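Class I phosphodiesterase PDEB1 (PDB 2R8Q) is a class I phosphodiesterase of Leishmania major whose largely helical catalytic domain holds a zinc and a magnesium ion and, in this structure, 3-isobutyl-1-methylxanthine. Local coordinates at residues Leu153-Pro158 and Lys286-Leu291; Tyr103-Val108 and Thr136-Asp141; Gly305-Ile310 and Lys342-Leu347; Leu88-Arg93 and Ile181-Asp186. One frame throughout, in Å; residues are numbered along the deposited sequence.

Interaction 2 holds three of the four residues that bind zinc and lies near the middle of the chain, its centre about 4 Å from the chain's centre. Interaction 4 backs onto it, with centres about 13 Å apart and V139 CG1 resting 3.7 Å from C90 SG. Interactions 1 and 3 lie farther out, on the side of 3-isobutyl-1-methylxanthine. Interaction 3 supplies Q306 and F309 to that pocket, while interaction 1 is at the surface with its L291 side chain about 10 Å from the ligand. The H104 side chain of interaction 2 approaches the ligand to about 6 Å. Interactions 3 and 4 lie on opposite sides of the chain's centre, their own centres about 38 Å apart.

Interaction 1 (Leu153-Pro158 and Lys286-Leu291); sequences LKTDSP and KGVEVL
T155 and K286 meet through carbon: T155 CG2 lies 3.6 Å from K286 CD, the methyl set against the middle of an extended lysine chain. Beside them V288 CG1 packs on the backbone, 3.5 Å from K154 O. One water ties the polar ends together, donating to T155 OG1 at 2.7 Å and accepting from K286 NZ at 2.6 Å. On the other flank K154 stretches past V288, yet its NZ stays 4.5 Å from E289 OE2, too far for a salt bridge. F151 O, one helical turn back, positions the T155 hydroxyl by a hydrogen bond to OG1, which lies between the backbone N and the carbonyl carbon (chi1 61°). D156, with positive phi, closes that helix as the C-prime residue of a Schellman motif, and S157 OG caps G160 N of the next one. The contact joins the end of helix 149-154 to the loop leaving helix 262-285, where V288 touches E283; D156 and P158 pack on A201 and Y204 of the second subunit.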
loop_
_atom_site.group_PDB
_atom_site.type_symbol
_atom_site.label_atom_id
_atom_site.label_comp_id
_atom_site.label_asym_id
_atom_site.label_seq_id
_atom_site.Cartn_x
_atom_site.Cartn_y
_atom_site.Cartn_z
ATOM N N LEU A 153 0.020 -6.090 14.731
ATOM C CA LEU A 153 -1.094 -6.971 15.044
ATOM C C LEU A 153 -1.462 -6.889 16.525
ATOM O O LEU A 153 -2.636 -6.767 16.875
ATOM C CB LEU A 153 -0.737 -8.412 14.671
ATOM C CG LEU A 153 -0.400 -8.657 13.198
ATOM C CD1 LEU A 153 -0.028 -10.117 12.994
ATOM C CD2 LEU A 153 -1.590 -8.282 12.324
ATOM N N LYS A 154 -0.451 -6.940 17.387
ATOM C CA LYS A 154 -0.667 -6.887 18.834
ATOM C C LYS A 154 -1.331 -5.608 19.337
ATOM O O LYS A 154 -2.089 -5.638 20.309
ATOM C CB LYS A 154 0.663 -7.050 19.576
ATOM C CG LYS A 154 1.348 -8.388 19.398
ATOM C CD LYS A 154 2.650 -8.416 20.190
ATOM C CE LYS A 154 3.346 -9.762 20.090
ATOM N NZ LYS A 154 4.662 -9.746 20.790
ATOM N N THR A 155 -1.042 -4.489 18.684
ATOM C CA THR A 155 -1.577 -3.198 19.104
ATOM C C THR A 155 -2.811 -2.711 18.350
ATOM O O THR A 155 -3.218 -1.559 18.508
ATOM C CB THR A 155 -0.497 -2.109 18.993
ATOM O OG1 THR A 155 -0.066 -2.006 17.629
ATOM C CG2 THR A 155 0.702 -2.457 19.870
ATOM N N ASP A 156 -3.402 -3.576 17.537
ATOM C CA ASP A 156 -4.584 -3.201 16.766
ATOM C C ASP A 156 -4.336 -1.952 15.923
ATOM O O ASP A 156 -5.232 -1.125 15.741
ATOM C CB ASP A 156 -5.776 -2.959 17.700
ATOM C CG ASP A 156 -6.314 -4.240 18.309
ATOM O OD1 ASP A 156 -5.551 -4.941 19.008
ATOM O OD2 ASP A 156 -7.505 -4.548 18.086
ATOM N N SER A 157 -3.116 -1.811 15.417
ATOM C CA SER A 157 -2.765 -0.670 14.581
ATOM C C SER A 157 -3.551 -0.785 13.279
ATOM O O SER A 157 -3.868 -1.888 12.836
ATOM C CB SER A 157 -1.268 -0.673 14.276
ATOM O OG SER A 157 -0.899 -1.850 13.577
ATOM N N PRO A 158 -3.888 0.354 12.651
ATOM C CA PRO A 158 -4.645 0.311 11.395
ATOM C C PRO A 158 -3.988 -0.577 10.338
ATOM O O PRO A 158 -4.668 -1.331 9.639
ATOM C CB PRO A 158 -4.693 1.777 10.977
ATOM C CG PRO A 158 -4.731 2.486 12.295
ATOM C CD PRO A 158 -3.682 1.743 13.093
ATOM N N LYS A 286 1.610 0.650 25.479
ATOM C CA LYS A 286 0.326 0.286 24.892
ATOM C C LYS A 286 -0.351 -0.866 25.635
ATOM O O LYS A 286 -1.428 -1.326 25.247
ATOM C CB LYS A 286 0.508 -0.051 23.410
ATOM C CG LYS A 286 0.991 1.148 22.602
ATOM C CD LYS A 286 1.046 0.879 21.110
ATOM C CE LYS A 286 1.420 2.155 20.360
ATOM N NZ LYS A 286 1.454 1.974 18.881
ATOM N N GLY A 287 0.285 -1.325 26.709
ATOM C CA GLY A 287 -0.282 -2.400 27.506
ATOM C C GLY A 287 -0.325 -3.780 26.877
ATOM O O GLY A 287 -1.222 -4.567 27.170
ATOM N N VAL A 288 0.634 -4.088 26.012
ATOM C CA VAL A 288 0.663 -5.400 25.382
ATOM C C VAL A 288 1.886 -6.189 25.829
ATOM O O VAL A 288 2.801 -5.639 26.440
ATOM C CB VAL A 288 0.655 -5.296 23.841
ATOM C CG1 VAL A 288 -0.636 -4.635 23.378
ATOM C CG2 VAL A 288 1.862 -4.509 23.362
ATOM N N GLU A 289 1.888 -7.481 25.519
ATOM C CA GLU A 289 2.976 -8.377 25.890
ATOM C C GLU A 289 4.323 -7.975 25.303
ATOM O O GLU A 289 4.418 -7.580 24.140
ATOM C CB GLU A 289 2.641 -9.805 25.454
ATOM C CG GLU A 289 3.768 -10.806 25.665
ATOM C CD GLU A 289 3.413 -12.193 25.165
ATOM O OE1 GLU A 289 2.476 -12.806 25.720
ATOM O OE2 GLU A 289 4.070 -12.667 24.213
ATOM N N VAL A 290 5.362 -8.083 26.125
ATOM C CA VAL A 290 6.720 -7.756 25.708
ATOM C C VAL A 290 7.571 -9.010 25.858
ATOM O O VAL A 290 7.701 -9.543 26.959
ATOM C CB VAL A 290 7.335 -6.644 26.591
ATOM C CG1 VAL A 290 8.745 -6.324 26.124
ATOM C CG2 VAL A 290 6.465 -5.401 26.546
ATOM N N LEU A 291 8.136 -9.487 24.753
ATOM C CA LEU A 291 8.981 -10.676 24.794
ATOM C C LEU A 291 10.342 -10.295 25.378
ATOM O O LEU A 291 10.796 -9.163 25.227
ATOM C CB LEU A 291 9.135 -11.265 23.387
ATOM C CG LEU A 291 7.825 -11.727 22.735
ATOM C CD1 LEU A 291 8.113 -12.328 21.369
ATOM C CD2 LEU A 291 7.131 -12.744 23.629
HETATM O O HOH W 1 0.045 0.690 17.118
#

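Interaction 2 (Tyr103-Val108 and Thr136-Asp141); sequences YHVVDV and TALVHD. With ZN (zinc ion), chain C; MG (magnesium ion), chain D.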
loop_
_atom_site.group_PDB
_atom_site.type_symbol
_atom_site.label_atom_id
_atom_site.label_comp_id
_atom_site.label_asym_id
_atom_site.label_seq_id
_atom_site.Cartn_x
_atom_site.Cartn_y
_atom_site.Cartn_z
ATOM N N TYR A 103 21.556 3.222 6.786
ATOM C CA TYR A 103 22.800 2.458 6.859
ATOM C C TYR A 103 22.598 0.954 6.728
ATOM O O TYR A 103 23.463 0.256 6.199
ATOM C CB TYR A 103 23.541 2.777 8.156
ATOM C CG TYR A 103 23.829 4.250 8.316
ATOM C CD1 TYR A 103 23.277 4.975 9.370
ATOM C CD2 TYR A 103 24.638 4.926 7.400
ATOM C CE1 TYR A 103 23.525 6.338 9.515
ATOM C CE2 TYR A 103 24.889 6.292 7.534
ATOM C CZ TYR A 103 24.330 6.990 8.592
ATOM O OH TYR A 103 24.565 8.340 8.742
ATOM N N HIS A 104 21.466 0.448 7.208
ATOM C CA HIS A 104 21.194 -0.980 7.093
ATOM C C HIS A 104 21.043 -1.395 5.634
ATOM O O HIS A 104 21.568 -2.429 5.229
ATOM C CB HIS A 104 19.914 -1.360 7.851
ATOM C CG HIS A 104 19.364 -2.706 7.478
ATOM N ND1 HIS A 104 20.035 -3.886 7.733
ATOM C CD2 HIS A 104 18.195 -3.060 6.894
ATOM C CE1 HIS A 104 19.297 -4.906 7.328
ATOM N NE2 HIS A 104 18.176 -4.432 6.815
ATOM N N VAL A 105 20.330 -0.602 4.834
ATOM C CA VAL A 105 20.150 -0.999 3.438
ATOM C C VAL A 105 21.415 -0.781 2.614
ATOM O O VAL A 105 21.661 -1.505 1.655
ATOM C CB VAL A 105 18.919 -0.308 2.775
ATOM C CG1 VAL A 105 17.657 -0.664 3.562
ATOM C CG2 VAL A 105 19.099 1.202 2.702
ATOM N N VAL A 106 22.228 0.200 3.000
ATOM C CA VAL A 106 23.490 0.432 2.311
ATOM C C VAL A 106 24.339 -0.810 2.597
ATOM O O VAL A 106 25.004 -1.351 1.708
ATOM C CB VAL A 106 24.198 1.696 2.858
ATOM C CG1 VAL A 106 25.652 1.744 2.382
ATOM C CG2 VAL A 106 23.445 2.938 2.392
ATOM N N ASP A 107 24.297 -1.272 3.845
ATOM C CA ASP A 107 25.039 -2.466 4.233
ATOM C C ASP A 107 24.562 -3.703 3.470
ATOM O O ASP A 107 25.373 -4.481 2.983
ATOM C CB ASP A 107 24.903 -2.705 5.739
ATOM C CG ASP A 107 25.532 -4.011 6.183
ATOM O OD1 ASP A 107 26.713 -4.249 5.849
ATOM O OD2 ASP A 107 24.847 -4.796 6.875
ATOM N N VAL A 108 23.249 -3.895 3.360
ATOM C CA VAL A 108 22.743 -5.063 2.646
ATOM C C VAL A 108 23.151 -5.009 1.175
ATOM O O VAL A 108 23.519 -6.025 0.592
ATOM C CB VAL A 108 21.201 -5.176 2.781
ATOM C CG1 VAL A 108 20.665 -6.293 1.893
ATOM C CG2 VAL A 108 20.840 -5.467 4.232
ATOM N N THR A 136 17.275 -3.627 -5.419
ATOM C CA THR A 136 16.272 -4.045 -4.447
ATOM C C THR A 136 16.757 -3.871 -3.011
ATOM O O THR A 136 15.982 -3.517 -2.123
ATOM C CB THR A 136 15.869 -5.515 -4.679
ATOM O OG1 THR A 136 15.298 -5.641 -5.987
ATOM C CG2 THR A 136 14.838 -5.965 -3.651
ATOM N N ALA A 137 18.041 -4.115 -2.776
ATOM C CA ALA A 137 18.578 -3.958 -1.433
ATOM C C ALA A 137 18.268 -2.568 -0.865
ATOM O O ALA A 137 17.956 -2.428 0.312
ATOM C CB ALA A 137 20.089 -4.198 -1.442
ATOM N N LEU A 138 18.335 -1.540 -1.708
ATOM C CA LEU A 138 18.095 -0.176 -1.252
ATOM C C LEU A 138 16.645 0.165 -0.914
ATOM O O LEU A 138 16.393 1.104 -0.159
ATOM C CB LEU A 138 18.629 0.822 -2.291
ATOM C CG LEU A 138 20.136 0.737 -2.552
ATOM C CD1 LEU A 138 20.519 1.666 -3.698
ATOM C CD2 LEU A 138 20.899 1.103 -1.283
ATOM N N VAL A 139 15.694 -0.590 -1.455
ATOM C CA VAL A 139 14.285 -0.315 -1.195
ATOM C C VAL A 139 13.632 -1.323 -0.257
ATOM O O VAL A 139 12.499 -1.122 0.162
ATOM C CB VAL A 139 13.442 -0.344 -2.501
ATOM C CG1 VAL A 139 14.045 0.584 -3.548
ATOM C CG2 VAL A 139 13.357 -1.769 -3.034
ATOM N N HIS A 140 14.354 -2.381 0.099
ATOM C CA HIS A 140 13.748 -3.451 0.889
ATOM C C HIS A 140 13.189 -3.179 2.284
ATOM O O HIS A 140 12.434 -4.004 2.797
ATOM C CB HIS A 140 14.677 -4.680 0.911
ATOM C CG HIS A 140 15.579 -4.754 2.100
ATOM N ND1 HIS A 140 16.772 -4.067 2.178
ATOM C CD2 HIS A 140 15.462 -5.440 3.261
ATOM C CE1 HIS A 140 17.350 -4.327 3.336
ATOM N NE2 HIS A 140 16.576 -5.158 4.012
ATOM N N ASP A 141 13.529 -2.041 2.887
ATOM C CA ASP A 141 13.012 -1.693 4.215
ATOM C C ASP A 141 12.443 -0.270 4.273
ATOM O O ASP A 141 12.284 0.294 5.356
ATOM C CB ASP A 141 14.105 -1.827 5.286
ATOM C CG ASP A 141 14.179 -3.215 5.873
ATOM O OD1 ASP A 141 13.110 -3.833 6.045
ATOM O OD2 ASP A 141 15.300 -3.678 6.180
HETATM ZN ZN ZN C . 16.368 -5.520 6.202
HETATM MG MG MG D . 12.645 -5.897 6.509
HETATM O O HOH W 2 14.616 -6.777 6.148
HETATM O O HOH W 3 16.112 -6.176 8.380
HETATM O O HOH W 4 10.620 -5.148 7.013
HETATM O O HOH W 5 11.806 -7.916 6.699
HETATM O O HOH W 6 13.079 -5.848 8.682
#
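V105 and L138 bring the two backbones to their nearest point, CA to CA 5.2 Å, where helix 102-118 passes the C-terminal end of helix 127-139. No hydrogen bond crosses this approach. Carbon meets carbonyl, V105 CB lying 3.4 Å from A137 O, and V108 CG1 rests 4.0 Å from A137 CB. H140 ND1 donates to the same A137 O at 2.8 Å, nearly straight (174°) and in the ring plane. The imidazole stands at chi1 95°, off the staggered positions, consistent with its being held by both bond and metal; V105 CG1 lies 3.7 Å from H140 CE1. H104, its CG anti to the backbone N (chi1 164°), reaches the zinc through NE2 at 2.2 Å. H140 NE2 binds the ion at 2.2 Å and D141 OD2 at 2.1 Å, while D141 OD1 turns to magnesium. A water bridges both ions, and D254 and a second water complete the six zinc ligands. Two histidines and two aspartates, H140 and D141 adjacent, form the signature site of HD-domain phosphodiesterases.

Interaction 3 (Gly305-Ile310 and Lys342-Leu347); sequences GQIGFI and KWQEIL. With IBM (3-isobutyl-1-methylxanthine), chain E.
Q306 and W343 pack closely: Q306 CB lies over the face of the tryptophan five-membered ring, 3.7 Å from its centroid and 16° off the normal, a CH-pi contact. Tighter still, I307 and L347 meet tip to tip, their CD1 atoms 3.3 Å apart, a snug fit whose exact value should not be pressed. Elsewhere the fit relaxes: I310 CD1 stands 4.1 Å from W343 CD1. Q344, partly exposed, forms the solvent-side edge beside I307 CD1. A water joins two polar groups, donating to Q306 OE1 at 2.8 Å and accepting from W343 NE1 at 2.7 Å. The bend of Q306 at chi2 sends its NE2 the other way, to donate to O6 of 3-isobutyl-1-methylxanthine at 2.7 Å, a bent bond (134°). W343 and the water thus touch Q306 from behind the pocket. F309 lays one ring face against the ligand. Segments 305-310 and 342-347, on helices 302-324 and 330-348, run roughly antiparallel, 144° between their directions, and W343 also meets F262 and R266 of helix 262-285.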
loop_
_atom_site.group_PDB
_atom_site.type_symbol
_atom_site.label_atom_id
_atom_site.label_comp_id
_atom_site.label_asym_id
_atom_site.label_seq_id
_atom_site.Cartn_x
_atom_site.Cartn_y
_atom_site.Cartn_z
ATOM N N GLY A 305 22.031 -13.206 23.415
ATOM C CA GLY A 305 21.114 -13.006 22.306
ATOM C C GLY A 305 21.713 -13.365 20.959
ATOM O O GLY A 305 21.028 -13.910 20.090
ATOM N N GLN A 306 22.994 -13.061 20.778
ATOM C CA GLN A 306 23.672 -13.362 19.524
ATOM C C GLN A 306 23.868 -14.864 19.365
ATOM O O GLN A 306 23.719 -15.405 18.272
ATOM C CB GLN A 306 25.017 -12.636 19.464
ATOM C CG GLN A 306 24.876 -11.131 19.302
ATOM C CD GLN A 306 24.265 -10.753 17.964
ATOM O OE1 GLN A 306 24.890 -10.909 16.917
ATOM N NE2 GLN A 306 23.033 -10.263 17.995
ATOM N N ILE A 307 24.198 -15.538 20.459
ATOM C CA ILE A 307 24.382 -16.981 20.413
ATOM C C ILE A 307 23.061 -17.656 20.058
ATOM O O ILE A 307 23.029 -18.592 19.264
ATOM C CB ILE A 307 24.893 -17.518 21.764
ATOM C CG1 ILE A 307 26.311 -17.005 22.012
ATOM C CG2 ILE A 307 24.876 -19.040 21.764
ATOM C CD1 ILE A 307 26.885 -17.404 23.349
ATOM N N GLY A 308 21.970 -17.167 20.641
ATOM C CA GLY A 308 20.665 -17.732 20.350
ATOM C C GLY A 308 20.292 -17.546 18.891
ATOM O O GLY A 308 19.807 -18.472 18.240
ATOM N N PHE A 309 20.529 -16.348 18.365
ATOM C CA PHE A 309 20.207 -16.061 16.971
ATOM C C PHE A 309 21.073 -16.894 16.025
ATOM O O PHE A 309 20.594 -17.394 15.006
ATOM C CB PHE A 309 20.398 -14.572 16.678
ATOM C CG PHE A 309 19.947 -14.162 15.307
ATOM C CD1 PHE A 309 18.616 -14.310 14.926
ATOM C CD2 PHE A 309 20.849 -13.632 14.392
ATOM C CE1 PHE A 309 18.191 -13.934 13.653
ATOM C CE2 PHE A 309 20.434 -13.252 13.118
ATOM C CZ PHE A 309 19.102 -13.404 12.748
ATOM N N ILE A 310 22.349 -17.043 16.362
ATOM C CA ILE A 310 23.252 -17.832 15.534
ATOM C C ILE A 310 22.851 -19.307 15.551
ATOM O O ILE A 310 22.672 -19.928 14.505
ATOM C CB ILE A 310 24.713 -17.712 16.023
ATOM C CG1 ILE A 310 25.255 -16.315 15.699
ATOM C CG2 ILE A 310 25.576 -18.790 15.374
ATOM C CD1 ILE A 310 26.646 -16.051 16.254
ATOM N N LYS A 342 33.600 -16.511 19.949
ATOM C CA LYS A 342 33.985 -15.304 20.670
ATOM C C LYS A 342 32.892 -14.866 21.643
ATOM O O LYS A 342 33.188 -14.396 22.740
ATOM C CB LYS A 342 34.311 -14.179 19.684
ATOM C CG LYS A 342 35.524 -14.481 18.816
ATOM C CD LYS A 342 35.851 -13.340 17.868
ATOM C CE LYS A 342 37.087 -13.658 17.040
ATOM N NZ LYS A 342 37.450 -12.538 16.130
ATOM N N TRP A 343 31.631 -15.017 21.249
ATOM C CA TRP A 343 30.529 -14.646 22.133
ATOM C C TRP A 343 30.522 -15.588 23.333
ATOM O O TRP A 343 30.272 -15.169 24.463
ATOM C CB TRP A 343 29.182 -14.749 21.409
ATOM C CG TRP A 343 28.916 -13.649 20.419
ATOM C CD1 TRP A 343 28.667 -13.795 19.084
ATOM C CD2 TRP A 343 28.834 -12.242 20.692
ATOM N NE1 TRP A 343 28.433 -12.568 18.508
ATOM C CE2 TRP A 343 28.530 -11.597 19.471
ATOM C CE3 TRP A 343 28.988 -11.463 21.849
ATOM C CZ2 TRP A 343 28.374 -10.208 19.371
ATOM C CZ3 TRP A 343 28.832 -10.081 21.751
ATOM C CH2 TRP A 343 28.529 -9.470 20.517
ATOM N N GLN A 344 30.797 -16.863 23.074
ATOM C CA GLN A 344 30.825 -17.876 24.124
ATOM C C GLN A 344 31.967 -17.602 25.099
ATOM O O GLN A 344 31.844 -17.845 26.300
ATOM C CB GLN A 344 30.991 -19.269 23.509
ATOM C CG GLN A 344 30.872 -20.414 24.504
ATOM C CD GLN A 344 29.490 -20.512 25.119
ATOM O OE1 GLN A 344 28.497 -20.698 24.415
ATOM N NE2 GLN A 344 29.418 -20.386 26.439
ATOM N N GLU A 345 33.080 -17.096 24.578
ATOM C CA GLU A 345 34.231 -16.792 25.416
ATOM C C GLU A 345 33.917 -15.594 26.305
ATOM O O GLU A 345 34.373 -15.520 27.447
ATOM C CB GLU A 345 35.458 -16.502 24.545
ATOM C CG GLU A 345 36.744 -16.315 25.333
ATOM C CD GLU A 345 37.974 -16.297 24.447
ATOM O OE1 GLU A 345 38.079 -15.401 23.583
ATOM O OE2 GLU A 345 38.837 -17.187 24.614
ATOM N N ILE A 346 33.134 -14.657 25.776
ATOM C CA ILE A 346 32.748 -13.474 26.532
ATOM C C ILE A 346 31.847 -13.893 27.685
ATOM O O ILE A 346 31.873 -13.289 28.759
ATOM C CB ILE A 346 31.999 -12.456 25.638
ATOM C CG1 ILE A 346 32.965 -11.863 24.610
ATOM C CG2 ILE A 346 31.386 -11.357 26.493
ATOM C CD1 ILE A 346 32.330 -10.845 23.679
ATOM N N LEU A 347 31.050 -14.934 27.458
ATOM C CA LEU A 347 30.150 -15.438 28.487
ATOM C C LEU A 347 30.914 -16.274 29.506
ATOM O O LEU A 347 30.772 -16.071 30.712
ATOM C CB LEU A 347 29.035 -16.282 27.865
ATOM C CG LEU A 347 27.954 -15.534 27.082
ATOM C CD1 LEU A 347 26.935 -16.528 26.554
ATOM C CD2 LEU A 347 27.274 -14.514 27.984
HETATM N N9 IBM E . 16.672 -10.956 15.042
HETATM C C8 IBM E . 16.857 -11.381 16.334
HETATM N N7 IBM E . 18.072 -11.193 16.783
HETATM C C5 IBM E . 18.731 -10.603 15.714
HETATM C C4 IBM E . 17.885 -10.451 14.637
HETATM N N3 IBM E . 18.179 -9.915 13.432
HETATM C C2 IBM E . 19.470 -9.490 13.297
HETATM N N1 IBM E . 20.399 -9.605 14.337
HETATM C C6 IBM E . 20.032 -10.157 15.541
HETATM O O6 IBM E . 20.840 -10.254 16.451
HETATM O O2 IBM E . 19.826 -8.995 12.233
HETATM C C10 IBM E . 21.763 -9.135 14.144
HETATM C C11 IBM E . 17.195 -9.798 12.369
HETATM C C12 IBM E . 16.101 -8.816 12.800
HETATM C C13 IBM E . 16.451 -7.395 12.380
HETATM C C14 IBM E . 14.750 -9.232 12.236
HETATM O O HOH W 7 27.405 -11.847 16.098
#

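Interaction 4 (Leu88-Arg93 and Ile181-Asp186); sequences LQCRRR and IEILSD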
loop_
_atom_site.group_PDB
_atom_site.type_symbol
_atom_site.label_atom_id
_atom_site.label_comp_id
_atom_site.label_asym_id
_atom_site.label_seq_id
_atom_site.Cartn_x
_atom_site.Cartn_y
_atom_site.Cartn_z
ATOM N N LEU A 88 19.086 8.808 -3.405
ATOM C CA LEU A 88 18.634 9.870 -2.508
ATOM C C LEU A 88 17.141 9.813 -2.204
ATOM O O LEU A 88 16.718 10.203 -1.118
ATOM C CB LEU A 88 19.003 11.242 -3.082
ATOM C CG LEU A 88 20.510 11.514 -3.129
ATOM C CD1 LEU A 88 20.773 12.826 -3.848
ATOM C CD2 LEU A 88 21.064 11.559 -1.706
ATOM N N GLN A 89 16.339 9.340 -3.158
ATOM C CA GLN A 89 14.905 9.222 -2.924
ATOM C C GLN A 89 14.686 8.096 -1.916
ATOM O O GLN A 89 13.784 8.165 -1.083
ATOM C CB GLN A 89 14.159 8.929 -4.232
ATOM C CG GLN A 89 14.064 10.137 -5.175
ATOM C CD GLN A 89 13.093 11.208 -4.689
ATOM O OE1 GLN A 89 12.586 11.150 -3.568
ATOM N NE2 GLN A 89 12.834 12.200 -5.541
ATOM N N CYS A 90 15.518 7.059 -1.990
ATOM C CA CYS A 90 15.415 5.955 -1.036
ATOM C C CYS A 90 15.813 6.465 0.352
ATOM O O CYS A 90 15.110 6.242 1.340
ATOM C CB CYS A 90 16.342 4.798 -1.434
ATOM S SG CYS A 90 15.776 3.770 -2.823
ATOM N N ARG A 91 16.942 7.163 0.419
ATOM C CA ARG A 91 17.440 7.686 1.684
ATOM C C ARG A 91 16.394 8.524 2.417
ATOM O O ARG A 91 16.249 8.427 3.639
ATOM C CB ARG A 91 18.704 8.516 1.439
ATOM C CG ARG A 91 19.436 8.909 2.712
ATOM C CD ARG A 91 20.694 9.708 2.415
ATOM N NE ARG A 91 20.390 11.049 1.921
ATOM C CZ ARG A 91 21.311 11.963 1.636
ATOM N NH1 ARG A 91 22.596 11.681 1.792
ATOM N NH2 ARG A 91 20.946 13.168 1.214
ATOM N N ARG A 92 15.666 9.344 1.665
ATOM C CA ARG A 92 14.639 10.211 2.237
ATOM C C ARG A 92 13.533 9.449 2.952
ATOM O O ARG A 92 12.869 9.991 3.834
ATOM C CB ARG A 92 13.975 11.050 1.144
ATOM C CG ARG A 92 14.808 12.160 0.564
ATOM C CD ARG A 92 14.013 12.856 -0.529
ATOM N NE ARG A 92 14.693 14.038 -1.045
ATOM C CZ ARG A 92 14.205 14.816 -2.006
ATOM N NH1 ARG A 92 13.033 14.534 -2.558
ATOM N NH2 ARG A 92 14.885 15.880 -2.409
ATOM N N ARG A 93 13.332 8.196 2.563
ATOM C CA ARG A 93 12.261 7.405 3.142
ATOM C C ARG A 93 12.637 6.491 4.302
ATOM O O ARG A 93 11.810 5.707 4.774
ATOM C CB ARG A 93 11.553 6.635 2.024
ATOM C CG ARG A 93 10.809 7.589 1.079
ATOM C CD ARG A 93 10.250 6.884 -0.142
ATOM N NE ARG A 93 9.427 7.767 -0.970
ATOM C CZ ARG A 93 9.882 8.797 -1.683
ATOM N NH1 ARG A 93 11.174 9.108 -1.685
ATOM N NH2 ARG A 93 9.035 9.516 -2.409
ATOM N N ILE A 181 7.671 1.218 -5.582
ATOM C CA ILE A 181 6.926 1.522 -6.798
ATOM C C ILE A 181 6.745 3.030 -6.947
ATOM O O ILE A 181 6.878 3.573 -8.045
ATOM C CB ILE A 181 5.544 0.812 -6.781
ATOM C CG1 ILE A 181 5.757 -0.696 -6.953
ATOM C CG2 ILE A 181 4.637 1.370 -7.892
ATOM C CD1 ILE A 181 4.508 -1.543 -6.727
ATOM N N GLU A 182 6.454 3.699 -5.839
ATOM C CA GLU A 182 6.271 5.149 -5.840
ATOM C C GLU A 182 7.542 5.854 -6.316
ATOM O O GLU A 182 7.498 6.720 -7.193
ATOM C CB GLU A 182 5.913 5.619 -4.430
ATOM C CG GLU A 182 5.849 7.124 -4.265
ATOM C CD GLU A 182 5.608 7.530 -2.826
ATOM O OE1 GLU A 182 4.553 7.153 -2.272
ATOM O OE2 GLU A 182 6.477 8.221 -2.248
ATOM N N ILE A 183 8.676 5.484 -5.729
ATOM C CA ILE A 183 9.953 6.083 -6.104
ATOM C C ILE A 183 10.271 5.880 -7.585
ATOM O O ILE A 183 10.646 6.823 -8.284
ATOM C CB ILE A 183 11.110 5.484 -5.267
ATOM C CG1 ILE A 183 10.966 5.913 -3.806
ATOM C CG2 ILE A 183 12.450 5.922 -5.836
ATOM C CD1 ILE A 183 11.953 5.230 -2.866
ATOM N N LEU A 184 10.113 4.648 -8.057
ATOM C CA LEU A 184 10.406 4.306 -9.444
ATOM C C LEU A 184 9.447 4.904 -10.466
ATOM O O LEU A 184 9.745 4.912 -11.659
ATOM C CB LEU A 184 10.447 2.783 -9.604
ATOM C CG LEU A 184 11.591 2.117 -8.841
ATOM C CD1 LEU A 184 11.395 0.607 -8.809
ATOM C CD2 LEU A 184 12.919 2.485 -9.498
ATOM N N SER A 185 8.303 5.404 -10.006
ATOM C CA SER A 185 7.325 5.998 -10.918
ATOM C C SER A 185 7.798 7.366 -11.397
ATOM O O SER A 185 7.236 7.932 -12.335
ATOM C CB SER A 185 5.960 6.135 -10.234
ATOM O OG SER A 185 5.976 7.135 -9.231
ATOM N N ASP A 186 8.831 7.885 -10.739
ATOM C CA ASP A 186 9.417 9.182 -11.069
ATOM C C ASP A 186 10.486 8.979 -12.141
ATOM O O ASP A 186 11.491 8.309 -11.909
ATOM C CB ASP A 186 10.048 9.790 -9.811
ATOM C CG ASP A 186 10.792 11.084 -10.087
ATOM O OD1 ASP A 186 11.495 11.555 -9.168
ATOM O OD2 ASP A 186 10.679 11.631 -11.205
HETATM O O HOH W 8 14.066 11.980 -8.237
#
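R93 and E182 supply the charged part of the contact, a side-on salt bridge in which two guanidinium nitrogens grip one carboxylate oxygen. R93 NH2 donates to the anti lone pair of E182 OE2 at 2.9 Å and a fairly straight 159°. The bond from R93 NE to the same E182 OE2 is longer, 3.2 Å, more bent at 140°, and arrives from above the carboxylate plane. The arginine chain is extended from CG to NE and then turns at chi4 (69°), which points NH1 back at its own helix.

Hydrogen bonds to uncharged acceptors hold the NH1 end. R93 NH1 donates to Q89 O at 2.8 Å and to Q89 OE1 at 3.1 Å, both close to the guanidinium plane, so bonds at its two ends fix the rotation of the group. One water links Q89 NE2 to D186 OD1; Q89 NE2 also bonds to I17 O, and D186 OD2 to A188 N.

Apolar contact centres on I183, whose CG1 lies 3.6 Å above the R93 guanidinium plane toward its rim. I183 CD1 sits 3.6 Å from R93 CD and 4.1 Å from C90 SG, while I183 CG2 packs 3.8 Å from Q89 CB.

The contact joins the C-terminal parts of helices 80-92 and 171-184; C90 also faces helix 127-139, and I181 packs on P158 of the second subunit.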